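PDB 3V0D: voltage-sensor containing phosphatase from Ciona intestinalis, which probably dephosphorylates phosphoinositides under the control of a membrane voltage sensor, through a PTEN-like phosphatase domain joined to a C2 domain. Local coordinates for residues T175-Y181 against Y291-N295; V207-Q213 against R324-K330. The protein carries 1 engineered substitution. All coordinates share one frame. Where two conformers were deposited one is given. Residues are numbered along the deposited sequence.

Contact 1 (T175-Y181 against Y291-N295); sequences TASQIRY and YFWFN
The first turns of helix 176-191 lie along the edge strand 290-295, the two running nearly parallel: the axes of 176-181 and 291-295 are 7.9 Å apart at 15°, with Ser-177 and Trp-293 in register (CA to CA 5.7 Å). Thr-175 is the N-cap in a p rotamer; its OG1 accepts from Gln-178 N (3.0 Å) and its N donates to Gln-178 OE1 (2.9 Å), a capping box. Two residues on, Ser-177 (m) directs OG to the strand, where it accepts from Trp-293 N at 3.0 Å; the same OG is bonded to Asp-312. Arg-180 is t, t and then p at chi3, which brings NE within 2.8 Å of Trp-293 O, a bond in the guanidinium plane, while NH2 hydrogen-bonds the main-chain carbonyl of Glu-310. Both backbone polar groups of Trp-293 are thus taken by helix side chains. Its indole (m) bends away toward Asn-96, and Tyr-181 (chi1 -89°) sets CE1 3.7 Å from Trp-293 CB; the Tyr-181 hydroxyl bonds Asp-269. Phe-292 and Phe-294, both p, turn their rings into the C2 core, and Tyr-291, also p, bonds through OH to His-95. This is the phosphatase-C2 interface of a PTEN-like enzyme. Its chemistry, helix side chains satisfying the N and O of Trp-293 on the outer strand of a C2 sheet, implies a specific, directional and buried junction between the domains, rather than purely apolar packing.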
loop_
_atom_site.group_PDB
_atom_site.type_symbol
_atom_site.label_atom_id
_atom_site.label_comp_id
_atom_site.label_asym_id
_atom_site.label_seq_id
_atom_site.Cartn_x
_atom_site.Cartn_y
_atom_site.Cartn_z
ATOM N N THR A 175 -4.388 1.724 -3.291
ATOM C CA THR A 175 -4.909 2.318 -2.055
ATOM C C THR A 175 -4.258 3.654 -1.791
ATOM O O THR A 175 -3.211 3.998 -2.354
ATOM C CB THR A 175 -4.754 1.407 -0.827
ATOM O OG1 THR A 175 -3.360 1.395 -0.482
ATOM C CG2 THR A 175 -5.269 0.005 -1.075
ATOM N N ALA A 176 -4.866 4.428 -0.895
ATOM C CA ALA A 176 -4.262 5.679 -0.465
ATOM C C ALA A 176 -2.904 5.486 0.200
ATOM O O ALA A 176 -1.976 6.280 -0.024
ATOM C CB ALA A 176 -5.181 6.448 0.451
ATOM N N SER A 177 -2.748 4.452 1.034
ATOM C CA SER A 177 -1.447 4.244 1.650
ATOM C C SER A 177 -0.405 3.812 0.629
ATOM O O SER A 177 0.768 4.181 0.758
ATOM C CB SER A 177 -1.497 3.205 2.774
ATOM O OG SER A 177 -2.334 3.625 3.836
ATOM N N GLN A 178 -0.793 3.038 -0.373
ATOM C CA GLN A 178 0.129 2.682 -1.448
ATOM C C GLN A 178 0.638 3.937 -2.162
ATOM O O GLN A 178 1.851 4.103 -2.387
ATOM C CB GLN A 178 -0.525 1.683 -2.399
ATOM C CG GLN A 178 -0.657 0.309 -1.759
ATOM C CD GLN A 178 -1.541 -0.657 -2.512
ATOM O OE1 GLN A 178 -2.266 -0.288 -3.439
ATOM N NE2 GLN A 178 -1.486 -1.924 -2.101
ATOM N N ILE A 179 -0.264 4.867 -2.478
ATOM C CA ILE A 179 0.151 6.149 -3.042
ATOM C C ILE A 179 1.099 6.881 -2.099
ATOM O O ILE A 179 2.152 7.410 -2.529
ATOM C CB ILE A 179 -1.097 7.005 -3.373
ATOM C CG1 ILE A 179 -1.857 6.380 -4.533
ATOM C CG2 ILE A 179 -0.729 8.460 -3.680
ATOM C CD1 ILE A 179 -3.256 6.985 -4.747
ATOM N N ARG A 180 0.750 6.937 -0.814
ATOM C CA ARG A 180 1.575 7.614 0.166
ATOM C C ARG A 180 2.984 7.011 0.215
ATOM O O ARG A 180 3.961 7.745 0.356
ATOM C CB ARG A 180 0.889 7.555 1.523
ATOM C CG ARG A 180 1.688 8.161 2.647
ATOM C CD ARG A 180 0.819 8.470 3.876
ATOM N NE ARG A 180 -0.226 7.490 4.167
ATOM C CZ ARG A 180 -1.521 7.593 3.856
ATOM N NH1 ARG A 180 -2.308 6.597 4.192
ATOM N NH2 ARG A 180 -2.054 8.650 3.242
ATOM N N TYR A 181 3.093 5.689 0.140
ATOM C CA TYR A 181 4.387 5.034 0.271
ATOM C C TYR A 181 5.279 5.272 -0.941
ATOM O O TYR A 181 6.498 5.400 -0.787
ATOM C CB TYR A 181 4.210 3.546 0.640
ATOM C CG TYR A 181 4.150 3.386 2.149
ATOM C CD1 TYR A 181 3.171 4.037 2.916
ATOM C CD2 TYR A 181 5.136 2.667 2.825
ATOM C CE1 TYR A 181 3.163 3.980 4.271
ATOM C CE2 TYR A 181 5.154 2.627 4.228
ATOM C CZ TYR A 181 4.172 3.299 4.937
ATOM O OH TYR A 181 4.184 3.320 6.315
ATOM N N TYR A 291 -8.890 2.591 7.255
ATOM C CA TYR A 291 -7.575 2.321 7.867
ATOM C C TYR A 291 -6.535 3.128 7.124
ATOM O O TYR A 291 -6.818 3.685 6.047
ATOM C CB TYR A 291 -7.242 0.817 7.861
ATOM C CG TYR A 291 -7.069 0.188 6.479
ATOM C CD1 TYR A 291 -5.790 -0.157 6.007
ATOM C CD2 TYR A 291 -8.163 -0.045 5.625
ATOM C CE1 TYR A 291 -5.607 -0.720 4.775
ATOM C CE2 TYR A 291 -7.990 -0.603 4.382
ATOM C CZ TYR A 291 -6.699 -0.922 3.941
ATOM O OH TYR A 291 -6.586 -1.468 2.683
ATOM N N PHE A 292 -5.306 3.172 7.644
ATOM C CA PHE A 292 -4.214 3.814 6.923
ATOM C C PHE A 292 -2.882 3.404 7.533
ATOM O O PHE A 292 -2.813 2.996 8.692
ATOM C CB PHE A 292 -4.356 5.362 6.895
ATOM C CG PHE A 292 -4.449 5.987 8.238
ATOM C CD1 PHE A 292 -3.304 6.312 8.973
ATOM C CD2 PHE A 292 -5.703 6.318 8.752
ATOM C CE1 PHE A 292 -3.416 6.946 10.204
ATOM C CE2 PHE A 292 -5.817 6.968 9.976
ATOM C CZ PHE A 292 -4.691 7.255 10.706
ATOM N N TRP A 293 -1.821 3.626 6.755
ATOM C CA TRP A 293 -0.436 3.484 7.197
ATOM C C TRP A 293 0.278 4.812 7.204
ATOM O O TRP A 293 0.049 5.666 6.339
ATOM C CB TRP A 293 0.335 2.586 6.252
ATOM C CG TRP A 293 -0.061 1.155 6.238
ATOM C CD1 TRP A 293 -1.122 0.563 5.598
ATOM C CD2 TRP A 293 0.688 0.087 6.809
ATOM N NE1 TRP A 293 -1.074 -0.806 5.740
ATOM C CE2 TRP A 293 0.035 -1.116 6.485
ATOM C CE3 TRP A 293 1.871 0.035 7.561
ATOM C CZ2 TRP A 293 0.527 -2.357 6.865
ATOM C CZ3 TRP A 293 2.359 -1.196 7.939
ATOM C CH2 TRP A 293 1.685 -2.379 7.587
ATOM N N PHE A 294 1.227 4.962 8.114
ATOM C CA PHE A 294 2.176 6.058 8.062
ATOM C C PHE A 294 3.494 5.590 8.668
ATOM O O PHE A 294 3.540 4.588 9.375
ATOM C CB PHE A 294 1.647 7.318 8.782
ATOM C CG PHE A 294 1.557 7.159 10.269
ATOM C CD1 PHE A 294 2.581 7.616 11.089
ATOM C CD2 PHE A 294 0.488 6.494 10.863
ATOM C CE1 PHE A 294 2.527 7.438 12.453
ATOM C CE2 PHE A 294 0.433 6.299 12.245
ATOM C CZ PHE A 294 1.453 6.778 13.042
ATOM N N ASN A 295 4.560 6.343 8.410
ATOM C CA ASN A 295 5.862 6.050 8.994
ATOM C C ASN A 295 6.241 7.154 9.971
ATOM O O ASN A 295 6.186 8.348 9.640
ATOM C CB ASN A 295 6.918 5.884 7.903
ATOM C CG ASN A 295 8.255 5.422 8.488
ATOM O OD1 ASN A 295 8.952 6.199 9.133
ATOM N ND2 ASN A 295 8.589 4.162 8.303
#

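Contact 2 (V207-Q213 against R324-K330)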
loop_
_atom_site.group_PDB
_atom_site.type_symbol
_atom_site.label_atom_id
_atom_site.label_comp_id
_atom_site.label_asym_id
_atom_site.label_seq_id
_atom_site.Cartn_x
_atom_site.Cartn_y
_atom_site.Cartn_z
ATOM N N VAL A 207 -6.926 11.132 18.718
ATOM C CA VAL A 207 -7.457 10.961 17.380
ATOM C C VAL A 207 -8.687 11.843 17.248
ATOM O O VAL A 207 -9.515 11.893 18.164
ATOM C CB VAL A 207 -7.734 9.455 17.032
ATOM C CG1 VAL A 207 -8.657 8.738 18.068
ATOM C CG2 VAL A 207 -8.253 9.307 15.608
ATOM N N THR A 208 -8.778 12.546 16.120
ATOM C CA THR A 208 -9.871 13.466 15.832
ATOM C C THR A 208 -10.444 13.093 14.481
ATOM O O THR A 208 -9.681 12.971 13.522
ATOM C CB THR A 208 -9.359 14.917 15.807
ATOM O OG1 THR A 208 -8.739 15.184 17.073
ATOM C CG2 THR A 208 -10.497 15.911 15.572
ATOM N N ILE A 209 -11.768 12.921 14.418
ATOM C CA ILE A 209 -12.436 12.579 13.173
ATOM C C ILE A 209 -13.491 13.642 12.899
ATOM O O ILE A 209 -14.382 13.869 13.721
ATOM C CB ILE A 209 -13.094 11.199 13.239
ATOM C CG1 ILE A 209 -12.091 10.138 13.707
ATOM C CG2 ILE A 209 -13.730 10.850 11.902
ATOM C CD1 ILE A 209 -12.682 8.742 13.911
ATOM N N THR A 210 -13.373 14.280 11.739
ATOM C CA THR A 210 -14.334 15.299 11.304
ATOM C C THR A 210 -15.357 14.714 10.348
ATOM O O THR A 210 -15.103 13.697 9.716
ATOM C CB THR A 210 -13.608 16.478 10.637
ATOM O OG1 THR A 210 -12.919 16.015 9.463
ATOM C CG2 THR A 210 -12.645 17.128 11.623
ATOM N N ALA A 211 -16.514 15.381 10.242
ATOM C CA ALA A 211 -17.635 14.913 9.419
ATOM C C ALA A 211 -18.114 13.548 9.879
ATOM O O ALA A 211 -18.317 12.634 9.079
ATOM C CB ALA A 211 -17.328 14.955 7.905
ATOM N N ILE A 212 -18.420 13.464 11.163
ATOM C CA ILE A 212 -18.812 12.179 11.744
ATOM C C ILE A 212 -20.291 11.830 11.502
ATOM O O ILE A 212 -20.649 10.656 11.490
ATOM C CB ILE A 212 -18.402 12.112 13.246
ATOM C CG1 ILE A 212 -18.455 10.677 13.805
ATOM C CG2 ILE A 212 -19.250 13.055 14.118
ATOM C CD1 ILE A 212 -17.393 9.754 13.226
ATOM N N GLN A 213 -21.157 12.827 11.288
ATOM C CA GLN A 213 -22.562 12.532 11.030
ATOM C C GLN A 213 -22.685 11.565 9.852
ATOM O O GLN A 213 -22.006 11.736 8.842
ATOM C CB GLN A 213 -23.348 13.833 10.784
ATOM C CG GLN A 213 -24.709 13.698 10.058
ATOM C CD GLN A 213 -24.599 13.972 8.559
ATOM O OE1 GLN A 213 -24.418 15.117 8.133
ATOM N NE2 GLN A 213 -24.740 12.932 7.755
ATOM N N ARG A 324 -18.042 12.165 3.631
ATOM C CA ARG A 324 -18.255 13.416 2.911
ATOM C C ARG A 324 -16.934 14.135 2.678
ATOM O O ARG A 324 -15.875 13.698 3.151
ATOM C CB ARG A 324 -19.279 14.261 3.669
ATOM C CG ARG A 324 -20.667 13.630 3.655
ATOM C CD ARG A 324 -21.653 14.365 4.566
ATOM N NE ARG A 324 -21.430 14.031 5.975
ATOM C CZ ARG A 324 -21.062 14.882 6.928
ATOM N NH1 ARG A 324 -20.880 16.180 6.663
ATOM N NH2 ARG A 324 -20.929 14.447 8.174
ATOM N N ASP A 325 -16.974 15.214 1.896
ATOM C CA ASP A 325 -15.699 15.779 1.412
ATOM C C ASP A 325 -14.805 16.344 2.515
ATOM O O ASP A 325 -13.592 16.443 2.324
ATOM C CB ASP A 325 -15.874 16.748 0.236
ATOM C CG ASP A 325 -16.722 17.942 0.569
ATOM O OD1 ASP A 325 -16.924 18.279 1.748
ATOM O OD2 ASP A 325 -17.174 18.592 -0.391
ATOM N N ASN A 326 -15.392 16.652 3.672
ATOM C CA ASN A 326 -14.652 17.165 4.816
ATOM C C ASN A 326 -14.344 16.086 5.874
ATOM O O ASN A 326 -13.902 16.419 6.978
ATOM C CB ASN A 326 -15.350 18.360 5.462
ATOM C CG ASN A 326 -16.748 18.040 5.975
ATOM O OD1 ASN A 326 -17.142 18.535 7.038
ATOM N ND2 ASN A 326 -17.517 17.259 5.222
ATOM N N PHE A 327 -14.548 14.820 5.518
ATOM C CA PHE A 327 -14.143 13.718 6.401
ATOM C C PHE A 327 -12.621 13.647 6.462
ATOM O O PHE A 327 -11.952 13.531 5.440
ATOM C CB PHE A 327 -14.701 12.414 5.865
ATOM C CG PHE A 327 -14.351 11.224 6.728
ATOM C CD1 PHE A 327 -15.115 10.943 7.856
ATOM C CD2 PHE A 327 -13.283 10.370 6.414
ATOM C CE1 PHE A 327 -14.796 9.853 8.663
ATOM C CE2 PHE A 327 -12.978 9.278 7.209
ATOM C CZ PHE A 327 -13.733 9.018 8.334
ATOM N N THR A 328 -12.097 13.732 7.679
ATOM C CA THR A 328 -10.644 13.668 7.918
ATOM C C THR A 328 -10.375 12.912 9.199
ATOM O O THR A 328 -11.234 12.869 10.095
ATOM C CB THR A 328 -9.959 15.087 8.010
ATOM O OG1 THR A 328 -10.290 15.720 9.248
ATOM C CG2 THR A 328 -10.318 15.984 6.843
ATOM N N VAL A 329 -9.174 12.354 9.298
ATOM C CA VAL A 329 -8.691 11.741 10.536
ATOM C C VAL A 329 -7.340 12.364 10.849
ATOM O O VAL A 329 -6.470 12.414 9.986
ATOM C CB VAL A 329 -8.553 10.209 10.397
ATOM C CG1 VAL A 329 -8.012 9.611 11.714
ATOM C CG2 VAL A 329 -9.920 9.572 10.046
ATOM N N LYS A 330 -7.186 12.840 12.086
ATOM C CA LYS A 330 -5.940 13.427 12.584
ATOM C C LYS A 330 -5.457 12.612 13.787
ATOM O O LYS A 330 -6.217 12.441 14.748
ATOM C CB LYS A 330 -6.146 14.884 12.979
ATOM C CG LYS A 330 -4.932 15.487 13.650
ATOM C CD LYS A 330 -5.108 16.942 13.982
ATOM C CE LYS A 330 -6.006 17.136 15.161
ATOM N NZ LYS A 330 -5.927 18.557 15.588
HETATM O O HOH W 1 -6.085 14.143 17.152
HETATM O O HOH W 2 -9.601 15.345 11.916
HETATM O O HOH W 3 -18.592 12.022 6.448
HETATM O O HOH W 4 -22.091 11.147 6.258
#
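Two neighbouring strands of the five-stranded C2 sheet, 202-210 and 328-335, meet antiparallel, their short axes 4.7 Å apart at 167°. Thr-208 and Lys-330 form a hydrogen-bonded pair, with both N-to-O bonds at 2.9 Å, and Ile-209 faces Val-329 in the next, non-hydrogen-bonded pair. On the face carrying these two, the surface is a row of apolar bumps: Val-207 CG2 meets Val-329 CG1 at 3.9 Å, and Ile-209 CG2 presses on Phe-327 CE1 at 3.6 Å. Leu-223 and Met-225 of the opposing sheet close over this row, as in a beta sandwich. The other face is polar. Thr-210 OG1 donates to Asn-326 O (2.7 Å) and lies 2.7 Å from Thr-328 OG1, while one water spans Thr-208 O and Thr-328 OG1. The backbones stay close to Ala-211 and Phe-327 (CA to CA 4.8 Å), then diverge. Ala-211, in a left-handed conformation (phi 60°, psi 54°), pushes its methyl into the hollow beside the type I turn 324-327, with CB 3.5 Å from Asn-326 ND2. The Arg-324 guanidinium is sandwiched between this methyl and Gln-213 OE1; its NH2 donates to Gln-213 O (3.0 Å) and forms a salt bridge with Asp-254. Two waters link Ala-211 O to Arg-324 N and Gln-213 O to Arg-324 NE. Past the ladder, Arg-324, with Asp-254 as counter-ion, and bound waters satisfy the Ala-211 and Gln-213 carbonyls, extending the join through side-chain and solvent bonds.

Overall arrangement
From the N terminus the chain first builds the phosphatase domain and reaches helix 176-191, whose start supplies one side of contact 1. It then enters the C2 domain through strand 202-210, which opens contact 2. Strand 290-295 closes the first loop, of 109 residues, and 324-330 later closes the second, of 110; the segments alternate, so the contacts cross rather than nest. Contact 1 joins the two domains, whereas contact 2 pairs strands within the C2 domain. Their centres are about 17 Å apart, yet they touch through the sandwich interior, where Phe-292 CE2 packs 3.8 Å from Val-329 CG1, linking the interface strand to the five-stranded sheet.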